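Local coordinates for putative sugar binding protein (PDB 6GT9) that binds galactose and probably glucose, and probably serves as the sugar sensor of a three-component system governing galactan utilization, at residues L40-W45 with S221-I226; Y136-L141 with I244-L249; A157-S162 with V198-K203; R254-Q257 with A263-V266. All coordinates share one frame; numbering follows the deposited sequence.

Interaction 1: L40-W45 with S221-I226; sequences LDNDYW and SALDAI. With GAL (beta-D-galactopyranose), chain E.
Y44 and A222 meet CB to CB at 3.9 Å across the sugar cleft of a two-lobed periplasmic binding protein, where the starts of helices 43-59 and 224-235, one from each lobe, converge on galactose. The sugar lies over one face of the Y44 ring, with GAL C1 above the ring centre, 3.9 Å from its plane, consistent with a CH-pi contact. W45 meets Y44 at its edge: indole CD1 lies in the tyrosine plane, and CD1 of Y44 stands over the rim of the indole face, while W45 NE1 lies 3.2 Å from GAL O3. N42 comes in from the other end of the sugar. With CG anti to the backbone N (chi1 172°), its amide can do two jobs: OD1 caps helix 43-59, taking W45 N in the carbonyl plane on a lone pair, and ND2 donates to GAL O6 at 3.1 Å (152°). ND2 also abuts CD1 of L223 from the facing lobe. With an alanine in place of N42, O6 would probably lose this donor and the helix start its side-chain cap. On the 221-226 side A222 N donates to GAL O5 over 2.9 Å at 145°.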
loop_
_atom_site.group_PDB
_atom_site.type_symbol
_atom_site.label_atom_id
_atom_site.label_comp_id
_atom_site.label_asym_id
_atom_site.label_seq_id
_atom_site.Cartn_x
_atom_site.Cartn_y
_atom_site.Cartn_z
ATOM N N LEU A 40 12.347 -2.543 2.899
ATOM C CA LEU A 40 12.602 -3.159 4.199
ATOM C C LEU A 40 12.196 -2.248 5.354
ATOM O O LEU A 40 11.417 -2.643 6.227
ATOM C CB LEU A 40 14.083 -3.535 4.315
ATOM C CG LEU A 40 14.471 -4.554 5.386
ATOM C CD1 LEU A 40 14.061 -5.940 4.964
ATOM C CD2 LEU A 40 15.980 -4.508 5.673
ATOM N N ASP A 41 12.736 -1.033 5.396
ATOM C CA ASP A 41 12.488 -0.144 6.521
ATOM C C ASP A 41 11.394 0.890 6.238
ATOM O O ASP A 41 11.338 1.926 6.912
ATOM C CB ASP A 41 13.784 0.546 6.946
ATOM C CG ASP A 41 13.719 1.089 8.374
ATOM O OD1 ASP A 41 13.160 0.389 9.256
ATOM O OD2 ASP A 41 14.226 2.217 8.612
ATOM N N ASN A 42 10.527 0.641 5.262
ATOM C CA ASN A 42 9.348 1.492 5.092
ATOM C C ASN A 42 8.431 1.352 6.302
ATOM O O ASN A 42 8.137 0.237 6.735
ATOM C CB ASN A 42 8.598 1.116 3.817
ATOM C CG ASN A 42 7.249 1.834 3.699
ATOM O OD1 ASN A 42 6.221 1.311 4.110
ATOM N ND2 ASN A 42 7.262 3.030 3.146
ATOM N N ASP A 43 7.951 2.483 6.837
ATOM C CA ASP A 43 7.207 2.452 8.104
ATOM C C ASP A 43 5.942 1.605 8.022
ATOM O O ASP A 43 5.561 0.945 8.998
ATOM C CB ASP A 43 6.843 3.867 8.544
ATOM C CG ASP A 43 8.053 4.654 9.021
ATOM O OD1 ASP A 43 9.149 4.052 9.101
ATOM O OD2 ASP A 43 7.898 5.853 9.328
ATOM N N TYR A 44 5.246 1.655 6.894
ATOM C CA TYR A 44 4.027 0.863 6.766
ATOM C C TYR A 44 4.352 -0.631 6.759
ATOM O O TYR A 44 3.697 -1.428 7.448
ATOM C CB TYR A 44 3.273 1.292 5.497
ATOM C CG TYR A 44 2.112 0.387 5.080
ATOM C CD1 TYR A 44 2.338 -0.758 4.333
ATOM C CD2 TYR A 44 0.788 0.709 5.406
ATOM C CE1 TYR A 44 1.292 -1.587 3.946
ATOM C CE2 TYR A 44 -0.266 -0.110 5.018
ATOM C CZ TYR A 44 -0.003 -1.258 4.287
ATOM O OH TYR A 44 -1.023 -2.096 3.882
ATOM N N TRP A 45 5.382 -1.022 6.008
ATOM C CA TRP A 45 5.754 -2.434 5.935
ATOM C C TRP A 45 6.303 -2.964 7.256
ATOM O O TRP A 45 6.187 -4.165 7.537
ATOM C CB TRP A 45 6.742 -2.639 4.781
ATOM C CG TRP A 45 5.962 -2.832 3.553
ATOM C CD1 TRP A 45 5.689 -1.911 2.602
ATOM C CD2 TRP A 45 5.231 -4.003 3.203
ATOM N NE1 TRP A 45 4.869 -2.444 1.639
ATOM C CE2 TRP A 45 4.560 -3.729 1.993
ATOM C CE3 TRP A 45 5.102 -5.271 3.777
ATOM C CZ2 TRP A 45 3.761 -4.671 1.351
ATOM C CZ3 TRP A 45 4.318 -6.213 3.134
ATOM C CH2 TRP A 45 3.662 -5.908 1.928
ATOM N N SER A 221 -0.077 6.378 -1.375
ATOM C CA SER A 221 0.714 5.489 -0.537
ATOM C C SER A 221 1.039 6.218 0.759
ATOM O O SER A 221 0.769 7.413 0.906
ATOM C CB SER A 221 1.971 5.000 -1.271
ATOM O OG SER A 221 2.911 6.044 -1.485
ATOM N N ALA A 222 1.646 5.492 1.703
ATOM C CA ALA A 222 1.557 5.871 3.114
ATOM C C ALA A 222 2.270 7.174 3.459
ATOM O O ALA A 222 1.908 7.805 4.460
ATOM C CB ALA A 222 2.107 4.753 3.994
ATOM N N LEU A 223 3.266 7.593 2.678
ATOM C CA LEU A 223 4.052 8.782 2.993
ATOM C C LEU A 223 3.750 9.963 2.075
ATOM O O LEU A 223 4.308 11.050 2.276
ATOM C CB LEU A 223 5.551 8.441 2.933
ATOM C CG LEU A 223 5.947 7.291 3.862
ATOM C CD1 LEU A 223 7.377 6.812 3.603
ATOM C CD2 LEU A 223 5.762 7.686 5.325
ATOM N N ASP A 224 2.886 9.780 1.078
ATOM C CA ASP A 224 2.679 10.815 0.073
ATOM C C ASP A 224 2.060 12.070 0.677
ATOM O O ASP A 224 2.556 13.186 0.462
ATOM C CB ASP A 224 1.798 10.272 -1.046
ATOM C CG ASP A 224 2.463 9.170 -1.811
ATOM O OD1 ASP A 224 3.702 9.212 -1.940
ATOM O OD2 ASP A 224 1.749 8.273 -2.301
ATOM N N ALA A 225 0.958 11.914 1.414
ATOM C CA ALA A 225 0.276 13.091 1.953
ATOM C C ALA A 225 1.123 13.781 3.013
ATOM O O ALA A 225 0.995 14.993 3.228
ATOM C CB ALA A 225 -1.083 12.691 2.521
ATOM N N ILE A 226 2.007 13.032 3.668
ATOM C CA ILE A 226 2.969 13.647 4.572
ATOM C C ILE A 226 3.919 14.550 3.798
ATOM O O ILE A 226 4.202 15.680 4.217
ATOM C CB ILE A 226 3.721 12.557 5.355
ATOM C CG1 ILE A 226 2.772 11.882 6.343
ATOM C CG2 ILE A 226 4.954 13.149 6.062
ATOM C CD1 ILE A 226 3.280 10.532 6.833
HETATM C C1 GAL E . 0.972 1.853 1.474
HETATM C C2 GAL E . 1.026 0.599 0.625
HETATM C C3 GAL E . 2.336 -0.179 0.847
HETATM C C4 GAL E . 3.529 0.724 0.584
HETATM C C5 GAL E . 3.409 2.012 1.381
HETATM C C6 GAL E . 4.488 3.034 1.015
HETATM O O1 GAL E . -0.231 2.551 1.219
HETATM O O2 GAL E . -0.065 -0.279 0.938
HETATM O O3 GAL E . 2.429 -1.220 -0.076
HETATM O O4 GAL E . 3.621 1.033 -0.810
HETATM O O5 GAL E . 2.106 2.694 1.180
HETATM O O6 GAL E . 4.587 4.037 2.002
#

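Interaction 2: Y136-L141 with I244-L249; sequences YYAGFL and IGFDTL. With GAL (beta-D-galactopyranose), chain E.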
loop_
_atom_site.group_PDB
_atom_site.type_symbol
_atom_site.label_atom_id
_atom_site.label_comp_id
_atom_site.label_asym_id
_atom_site.label_seq_id
_atom_site.Cartn_x
_atom_site.Cartn_y
_atom_site.Cartn_z
ATOM N N TYR A 136 -8.578 -1.136 -5.734
ATOM C CA TYR A 136 -9.442 -0.357 -6.617
ATOM C C TYR A 136 -10.488 0.390 -5.810
ATOM O O TYR A 136 -10.719 1.589 -6.009
ATOM C CB TYR A 136 -10.140 -1.253 -7.647
ATOM C CG TYR A 136 -11.127 -0.446 -8.495
ATOM C CD1 TYR A 136 -10.703 0.207 -9.645
ATOM C CD2 TYR A 136 -12.462 -0.306 -8.123
ATOM C CE1 TYR A 136 -11.585 0.967 -10.418
ATOM C CE2 TYR A 136 -13.352 0.460 -8.890
ATOM C CZ TYR A 136 -12.902 1.085 -10.040
ATOM O OH TYR A 136 -13.754 1.849 -10.817
ATOM N N TYR A 137 -11.144 -0.318 -4.898
ATOM C CA TYR A 137 -12.253 0.267 -4.160
ATOM C C TYR A 137 -11.766 1.275 -3.129
ATOM O O TYR A 137 -12.455 2.264 -2.852
ATOM C CB TYR A 137 -13.059 -0.842 -3.490
ATOM C CG TYR A 137 -14.270 -0.321 -2.767
ATOM C CD1 TYR A 137 -15.304 0.297 -3.463
ATOM C CD2 TYR A 137 -14.364 -0.396 -1.384
ATOM C CE1 TYR A 137 -16.417 0.800 -2.806
ATOM C CE2 TYR A 137 -15.481 0.106 -0.712
ATOM C CZ TYR A 137 -16.503 0.703 -1.433
ATOM O OH TYR A 137 -17.619 1.198 -0.790
ATOM N N ALA A 138 -10.583 1.042 -2.557
ATOM C CA ALA A 138 -9.945 2.046 -1.707
ATOM C C ALA A 138 -9.827 3.385 -2.431
ATOM O O ALA A 138 -10.151 4.438 -1.874
ATOM C CB ALA A 138 -8.559 1.556 -1.273
ATOM N N GLY A 139 -9.362 3.360 -3.682
ATOM C CA GLY A 139 -9.205 4.604 -4.423
ATOM C C GLY A 139 -10.543 5.218 -4.788
ATOM O O GLY A 139 -10.711 6.441 -4.756
ATOM N N PHE A 140 -11.517 4.370 -5.124
ATOM C CA PHE A 140 -12.869 4.839 -5.412
ATOM C C PHE A 140 -13.459 5.583 -4.220
ATOM O O PHE A 140 -14.067 6.649 -4.382
ATOM C CB PHE A 140 -13.739 3.639 -5.796
ATOM C CG PHE A 140 -15.055 4.001 -6.425
ATOM C CD1 PHE A 140 -16.184 4.168 -5.646
ATOM C CD2 PHE A 140 -15.170 4.129 -7.802
ATOM C CE1 PHE A 140 -17.417 4.483 -6.233
ATOM C CE2 PHE A 140 -16.396 4.452 -8.393
ATOM C CZ PHE A 140 -17.515 4.617 -7.606
ATOM N N LEU A 141 -13.286 5.034 -3.013
ATOM C CA LEU A 141 -13.727 5.720 -1.803
ATOM C C LEU A 141 -13.008 7.046 -1.620
ATOM O O LEU A 141 -13.621 8.033 -1.197
ATOM C CB LEU A 141 -13.503 4.839 -0.572
ATOM C CG LEU A 141 -14.366 3.577 -0.475
ATOM C CD1 LEU A 141 -13.977 2.750 0.764
ATOM C CD2 LEU A 141 -15.869 3.920 -0.480
ATOM N N ILE A 244 -6.072 14.575 0.517
ATOM C CA ILE A 244 -6.505 13.248 0.938
ATOM C C ILE A 244 -5.365 12.276 0.648
ATOM O O ILE A 244 -4.822 12.254 -0.464
ATOM C CB ILE A 244 -7.832 12.816 0.275
ATOM C CG1 ILE A 244 -8.253 11.415 0.778
ATOM C CG2 ILE A 244 -7.749 12.892 -1.236
ATOM C CD1 ILE A 244 -9.724 11.044 0.533
ATOM N N GLY A 245 -4.959 11.531 1.666
ATOM C CA GLY A 245 -3.867 10.577 1.516
ATOM C C GLY A 245 -4.246 9.172 1.929
ATOM O O GLY A 245 -5.429 8.877 2.111
ATOM N N PHE A 246 -3.249 8.293 2.074
ATOM C CA PHE A 246 -3.447 6.905 2.459
ATOM C C PHE A 246 -2.791 6.616 3.802
ATOM O O PHE A 246 -1.767 7.205 4.155
ATOM C CB PHE A 246 -2.881 5.932 1.404
ATOM C CG PHE A 246 -3.942 5.279 0.556
ATOM C CD1 PHE A 246 -4.600 5.999 -0.427
ATOM C CD2 PHE A 246 -4.295 3.958 0.765
ATOM C CE1 PHE A 246 -5.573 5.413 -1.205
ATOM C CE2 PHE A 246 -5.285 3.357 -0.000
ATOM C CZ PHE A 246 -5.928 4.097 -0.991
ATOM N N ASP A 247 -3.422 5.704 4.546
ATOM C CA ASP A 247 -2.916 5.096 5.773
ATOM C C ASP A 247 -2.892 6.064 6.943
ATOM O O ASP A 247 -3.262 7.241 6.812
ATOM C CB ASP A 247 -1.531 4.485 5.535
ATOM C CG ASP A 247 -1.541 3.523 4.378
ATOM O OD1 ASP A 247 -2.299 2.529 4.419
ATOM O OD2 ASP A 247 -0.840 3.797 3.395
ATOM N N THR A 248 -2.493 5.556 8.103
ATOM C CA THR A 248 -2.701 6.245 9.365
ATOM C C THR A 248 -1.426 6.260 10.182
ATOM O O THR A 248 -1.453 6.133 11.409
ATOM C CB THR A 248 -3.841 5.602 10.157
ATOM O OG1 THR A 248 -3.560 4.210 10.354
ATOM C CG2 THR A 248 -5.175 5.741 9.416
ATOM N N LEU A 249 -0.285 6.427 9.514
ATOM C CA LEU A 249 0.966 6.606 10.227
ATOM C C LEU A 249 0.864 7.831 11.134
ATOM O O LEU A 249 0.101 8.762 10.844
ATOM C CB LEU A 249 2.131 6.762 9.246
ATOM C CG LEU A 249 2.402 5.501 8.411
ATOM C CD1 LEU A 249 3.469 5.747 7.370
ATOM C CD2 LEU A 249 2.773 4.320 9.308
HETATM C C1 GAL E . 0.972 1.853 1.474
HETATM C C2 GAL E . 1.026 0.599 0.625
HETATM C C3 GAL E . 2.336 -0.179 0.847
HETATM C C4 GAL E . 3.529 0.724 0.584
HETATM C C5 GAL E . 3.409 2.012 1.381
HETATM C C6 GAL E . 4.488 3.034 1.015
HETATM O O1 GAL E . -0.231 2.551 1.219
HETATM O O2 GAL E . -0.065 -0.279 0.938
HETATM O O3 GAL E . 2.429 -1.220 -0.076
HETATM O O4 GAL E . 3.621 1.033 -0.810
HETATM O O5 GAL E . 2.106 2.694 1.180
HETATM O O6 GAL E . 4.587 4.037 2.002
#
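The ring of F246 presents its edge to helix 135-149: the methyl CB of A138 lies near the ring plane, 3.7 Å from F246 CZ, and the backbone N of G139 approaches the same edge less closely. The ring also touches V265 and R171, the latter part of the sugar site. On the helix itself another flat group is covered, L141 CG sitting 3.6 Å above one face of the Y137 ring, toward its rim. The setting is one α/β lobe of the periplasmic binding protein fold: strand 242-246 runs through its mixed sheet, and helix 135-149, entered just after strand 129-132 of the other lobe's sheet, packs on strand 242-246. Beyond F246 the strand ends, and D247, with a positive phi of 71°, turns into the sugar cleft. Its carboxylate is shared between two partners: OD2 accepts from GAL O1 at 2.6 Å, while OD1 is bonded to Q267 NE2, itself a galactose ligand. Were D247 an alanine, the anomeric hydroxyl would probably be left without its acceptor and the Q267 amide would be freer to turn. Y44, from the other lobe, touches the D247 side chain as well.

Interaction 3: A157-S162 with V198-K203; sequences AIITGS and VQAAEK. With SO4 (sulfate ion), chain F.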
loop_
_atom_site.group_PDB
_atom_site.type_symbol
_atom_site.label_atom_id
_atom_site.label_comp_id
_atom_site.label_asym_id
_atom_site.label_seq_id
_atom_site.Cartn_x
_atom_site.Cartn_y
_atom_site.Cartn_z
ATOM N N ALA A 157 -4.056 17.393 -8.142
ATOM C CA ALA A 157 -2.821 16.696 -8.466
ATOM C C ALA A 157 -2.742 15.412 -7.657
ATOM O O ALA A 157 -3.216 15.349 -6.518
ATOM C CB ALA A 157 -1.591 17.565 -8.180
ATOM N N ILE A 158 -2.105 14.400 -8.248
ATOM C CA ILE A 158 -1.983 13.069 -7.664
ATOM C C ILE A 158 -0.510 12.777 -7.467
ATOM O O ILE A 158 0.297 12.968 -8.385
ATOM C CB ILE A 158 -2.611 11.979 -8.551
ATOM C CG1 ILE A 158 -4.110 12.202 -8.687
ATOM C CG2 ILE A 158 -2.293 10.568 -7.983
ATOM C CD1 ILE A 158 -4.823 11.159 -9.559
ATOM N N ILE A 159 -0.157 12.345 -6.269
ATOM C CA ILE A 159 1.147 11.753 -6.011
ATOM C C ILE A 159 0.927 10.273 -5.715
ATOM O O ILE A 159 0.122 9.913 -4.847
ATOM C CB ILE A 159 1.871 12.502 -4.885
ATOM C CG1 ILE A 159 2.024 13.968 -5.324
ATOM C CG2 ILE A 159 3.212 11.873 -4.577
ATOM C CD1 ILE A 159 2.831 14.806 -4.428
ATOM N N THR A 160 1.610 9.415 -6.466
ATOM C CA THR A 160 1.432 7.978 -6.370
ATOM C C THR A 160 2.792 7.331 -6.128
ATOM O O THR A 160 3.831 7.878 -6.502
ATOM C CB THR A 160 0.744 7.426 -7.644
ATOM O OG1 THR A 160 0.360 6.060 -7.452
ATOM C CG2 THR A 160 1.653 7.532 -8.862
ATOM N N GLY A 161 2.782 6.172 -5.471
ATOM C CA GLY A 161 4.043 5.505 -5.163
ATOM C C GLY A 161 4.864 5.184 -6.399
ATOM O O GLY A 161 6.084 5.366 -6.410
ATOM N N SER A 162 4.209 4.700 -7.452
ATOM C CA SER A 162 4.844 4.431 -8.736
ATOM C C SER A 162 3.744 4.194 -9.756
ATOM O O SER A 162 2.616 3.858 -9.398
ATOM C CB SER A 162 5.792 3.221 -8.671
ATOM O OG SER A 162 5.099 2.027 -8.361
ATOM N N VAL A 198 10.614 12.364 0.913
ATOM C CA VAL A 198 11.357 13.461 0.304
ATOM C C VAL A 198 10.981 13.630 -1.160
ATOM O O VAL A 198 10.854 14.761 -1.649
ATOM C CB VAL A 198 12.870 13.259 0.496
ATOM C CG1 VAL A 198 13.656 14.179 -0.427
ATOM C CG2 VAL A 198 13.225 13.557 1.942
ATOM N N GLN A 199 10.763 12.531 -1.883
ATOM C CA GLN A 199 10.338 12.700 -3.266
ATOM C C GLN A 199 8.885 13.155 -3.351
ATOM O O GLN A 199 8.533 13.920 -4.256
ATOM C CB GLN A 199 10.553 11.418 -4.060
ATOM C CG GLN A 199 11.893 11.356 -4.769
ATOM C CD GLN A 199 11.961 10.225 -5.771
ATOM O OE1 GLN A 199 11.255 10.234 -6.787
ATOM N NE2 GLN A 199 12.797 9.239 -5.490
ATOM N N ALA A 200 8.034 12.717 -2.422
ATOM C CA ALA A 200 6.665 13.233 -2.397
ATOM C C ALA A 200 6.665 14.751 -2.245
ATOM O O ALA A 200 5.975 15.461 -2.988
ATOM C CB ALA A 200 5.862 12.568 -1.275
ATOM N N ALA A 201 7.466 15.266 -1.303
ATOM C CA ALA A 201 7.580 16.710 -1.111
ATOM C C ALA A 201 8.166 17.403 -2.339
ATOM O O ALA A 201 7.664 18.455 -2.766
ATOM C CB ALA A 201 8.432 17.015 0.122
ATOM N N GLU A 202 9.239 16.844 -2.909
ATOM C CA GLU A 202 9.834 17.439 -4.104
ATOM C C GLU A 202 8.812 17.526 -5.228
ATOM O O GLU A 202 8.674 18.570 -5.883
ATOM C CB GLU A 202 11.062 16.635 -4.553
ATOM C CG GLU A 202 12.258 16.782 -3.617
ATOM C CD GLU A 202 13.417 15.825 -3.932
ATOM O OE1 GLU A 202 14.524 16.050 -3.393
ATOM O OE2 GLU A 202 13.229 14.857 -4.706
ATOM N N LYS A 203 8.071 16.441 -5.455
ATOM C CA LYS A 203 7.065 16.442 -6.512
ATOM C C LYS A 203 5.959 17.454 -6.227
ATOM O O LYS A 203 5.502 18.149 -7.139
ATOM C CB LYS A 203 6.488 15.037 -6.684
ATOM C CG LYS A 203 7.493 14.027 -7.239
ATOM C CD LYS A 203 8.071 14.520 -8.565
ATOM C CE LYS A 203 8.849 13.428 -9.276
ATOM N NZ LYS A 203 9.817 12.818 -8.352
HETATM S S SO4 F . 12.097 9.513 3.517
HETATM O O1 SO4 F . 13.256 8.610 3.529
HETATM O O2 SO4 F . 10.851 8.733 3.427
HETATM O O3 SO4 F . 12.199 10.414 2.370
HETATM O O4 SO4 F . 12.017 10.289 4.750
#
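I159 carries the packed half of this contact, its side chain lying against A200 and K203 of helix 197-210. The helix is the link in a beta-alpha-beta crossover: it leads from edge strand 185-192 to strand 216-219, and in doing so passes over strand 154-160, which lies between them in the parallel part of the sheet. With CG1 anti to the carbonyl carbon (chi1 -59°) and chi2 fully extended, the isoleucine puts CD1 at the helix backbone, 3.5 Å from the carbonyl oxygen A200 O. The same methyl lies 4.3 Å from K203 CB, and the other branch, CG2, faces A200 CB at a similar separation. The buried side is completed by helix 224-235, whose D224 and V228 touch I159 as well. No hydrogen bond joins the two segments, so they meet by van der Waals packing alone.

The outer side of the helix is looser. K203 begins toward the strand, but its chain bends off and NZ makes a weak bond to E192 O, so CB is the part of the lysine that packs on I159. V198 and E202 are exposed. At the amino end of the helix a sulfate, probably from the crystallisation liquor, is held by backbone donors, R197 N among them; V198 N reaches SO4 O3 over 2.9 Å with an angle of 147°.

Interaction 4: R254-Q257 with A263-V266; sequences RYLQ and ATVV
L256 lays its CD1 methyl against the backbone of A263, 3.5 Å from A263 N and 3.8 Å from A263 CA, so that one branch of the leucine covers the very start of strand 263-266. The contact belongs to the classic beta-alpha-beta unit, in which strand 242-246, helix 250-258 and strand 263-266 follow one another and the two strands lie side by side and parallel. Only a short connection separates helix from strand, and the leucine is the residue of 254-257 that packs on the strand. Its CG stands anti to the backbone N (chi1 -157°), which carries the two methyls outward from the helix, and they divide the work: CD1 meets main chain, while CD2 faces the T264 methyl CG2 at 4.3 Å. I300 of the antiparallel strand 298-301 touches both L256 and T264.

Neighbouring residues show the alternation expected of a strand. A263 points its methyl away from the helix, onto I244 and V299 on the far side of the sheet, whereas T264 points toward L256. On the helix, Y255 turns instead to the adjoining helix 224-235, packing on A229 and E233. T264 splits its two branches: the methyl faces the leucine while the hydroxyl, anti to the backbone N (chi1 -164°), bonds to the residue just beyond the neighbouring strand, T264 OG1 to D247 O.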
loop_
_atom_site.group_PDB
_atom_site.type_symbol
_atom_site.label_atom_id
_atom_site.label_comp_id
_atom_site.label_asym_id
_atom_site.label_seq_id
_atom_site.Cartn_x
_atom_site.Cartn_y
_atom_site.Cartn_z
ATOM N N ARG A 254 -1.317 13.283 12.910
ATOM C CA ARG A 254 -0.989 14.612 13.418
ATOM C C ARG A 254 -1.462 15.704 12.462
ATOM O O ARG A 254 -2.130 16.662 12.872
ATOM C CB ARG A 254 0.519 14.714 13.652
ATOM C CG ARG A 254 0.944 16.052 14.209
ATOM C CD ARG A 254 0.139 16.380 15.461
ATOM N NE ARG A 254 0.436 17.718 15.963
ATOM C CZ ARG A 254 -0.482 18.643 16.230
ATOM N NH1 ARG A 254 -1.774 18.376 16.058
ATOM N NH2 ARG A 254 -0.103 19.831 16.681
ATOM N N TYR A 255 -1.131 15.567 11.176
ATOM C CA TYR A 255 -1.550 16.551 10.180
ATOM C C TYR A 255 -3.071 16.620 10.059
ATOM O O TYR A 255 -3.642 17.701 9.850
ATOM C CB TYR A 255 -0.930 16.206 8.831
ATOM C CG TYR A 255 0.478 16.710 8.604
ATOM C CD1 TYR A 255 0.800 18.051 8.781
ATOM C CD2 TYR A 255 1.486 15.842 8.181
ATOM C CE1 TYR A 255 2.089 18.517 8.553
ATOM C CE2 TYR A 255 2.772 16.295 7.952
ATOM C CZ TYR A 255 3.068 17.632 8.138
ATOM O OH TYR A 255 4.348 18.079 7.909
ATOM N N LEU A 256 -3.740 15.466 10.149
ATOM C CA LEU A 256 -5.196 15.432 10.175
ATOM C C LEU A 256 -5.734 16.198 11.375
ATOM O O LEU A 256 -6.718 16.943 11.261
ATOM C CB LEU A 256 -5.658 13.978 10.208
ATOM C CG LEU A 256 -7.023 13.503 9.744
ATOM C CD1 LEU A 256 -7.307 13.933 8.321
ATOM C CD2 LEU A 256 -7.032 11.988 9.855
ATOM N N GLN A 257 -5.096 16.031 12.536
ATOM C CA GLN A 257 -5.509 16.781 13.715
ATOM C C GLN A 257 -5.272 18.276 13.526
ATOM O O GLN A 257 -6.096 19.099 13.945
ATOM C CB GLN A 257 -4.769 16.259 14.946
ATOM C CG GLN A 257 -5.132 16.950 16.255
ATOM C CD GLN A 257 -6.542 16.632 16.740
ATOM O OE1 GLN A 257 -7.222 17.497 17.297
ATOM N NE2 GLN A 257 -6.981 15.391 16.540
ATOM N N ALA A 263 -8.296 14.213 4.936
ATOM C CA ALA A 263 -8.857 12.875 5.011
ATOM C C ALA A 263 -7.758 11.874 4.713
ATOM O O ALA A 263 -6.719 12.220 4.153
ATOM C CB ALA A 263 -10.006 12.690 4.025
ATOM N N THR A 264 -8.003 10.619 5.078
ATOM C CA THR A 264 -7.050 9.589 4.692
ATOM C C THR A 264 -7.746 8.232 4.646
ATOM O O THR A 264 -8.721 7.986 5.361
ATOM C CB THR A 264 -5.817 9.585 5.619
ATOM O OG1 THR A 264 -4.763 8.846 4.991
ATOM C CG2 THR A 264 -6.129 8.970 6.978
ATOM N N VAL A 265 -7.243 7.362 3.774
ATOM C CA VAL A 265 -7.823 6.043 3.557
ATOM C C VAL A 265 -7.181 5.045 4.513
ATOM O O VAL A 265 -5.953 4.881 4.533
ATOM C CB VAL A 265 -7.656 5.596 2.098
ATOM C CG1 VAL A 265 -8.333 4.238 1.884
ATOM C CG2 VAL A 265 -8.252 6.656 1.162
ATOM N N VAL A 266 -8.015 4.358 5.296
ATOM C CA VAL A 266 -7.510 3.427 6.299
ATOM C C VAL A 266 -7.158 2.102 5.642
ATOM O O VAL A 266 -7.870 1.620 4.757
ATOM C CB VAL A 266 -8.545 3.227 7.418
ATOM C CG1 VAL A 266 -8.025 2.239 8.457
ATOM C CG2 VAL A 266 -8.882 4.570 8.068
#

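In the fold
From the N terminus, 40-45 comes first and waits for 221-226, so interaction 1 closes a long loop that spans the two lobes. Interaction 2 opens within it at 136-141 but closes later, at 244-249, so the two cross; both reach the galactose, and A222 touches D247 between them. Interaction 3 (157-162 with 198-203) opens and closes inside both loops, tying a helix to the sheet of the second lobe, and D224 packs it against interaction 1. Interaction 4 follows in series, a short local closure in that same sheet. Its strand 263-266 neighbours strand 242-246 of interaction 2, where D247 N bonds to V265 O.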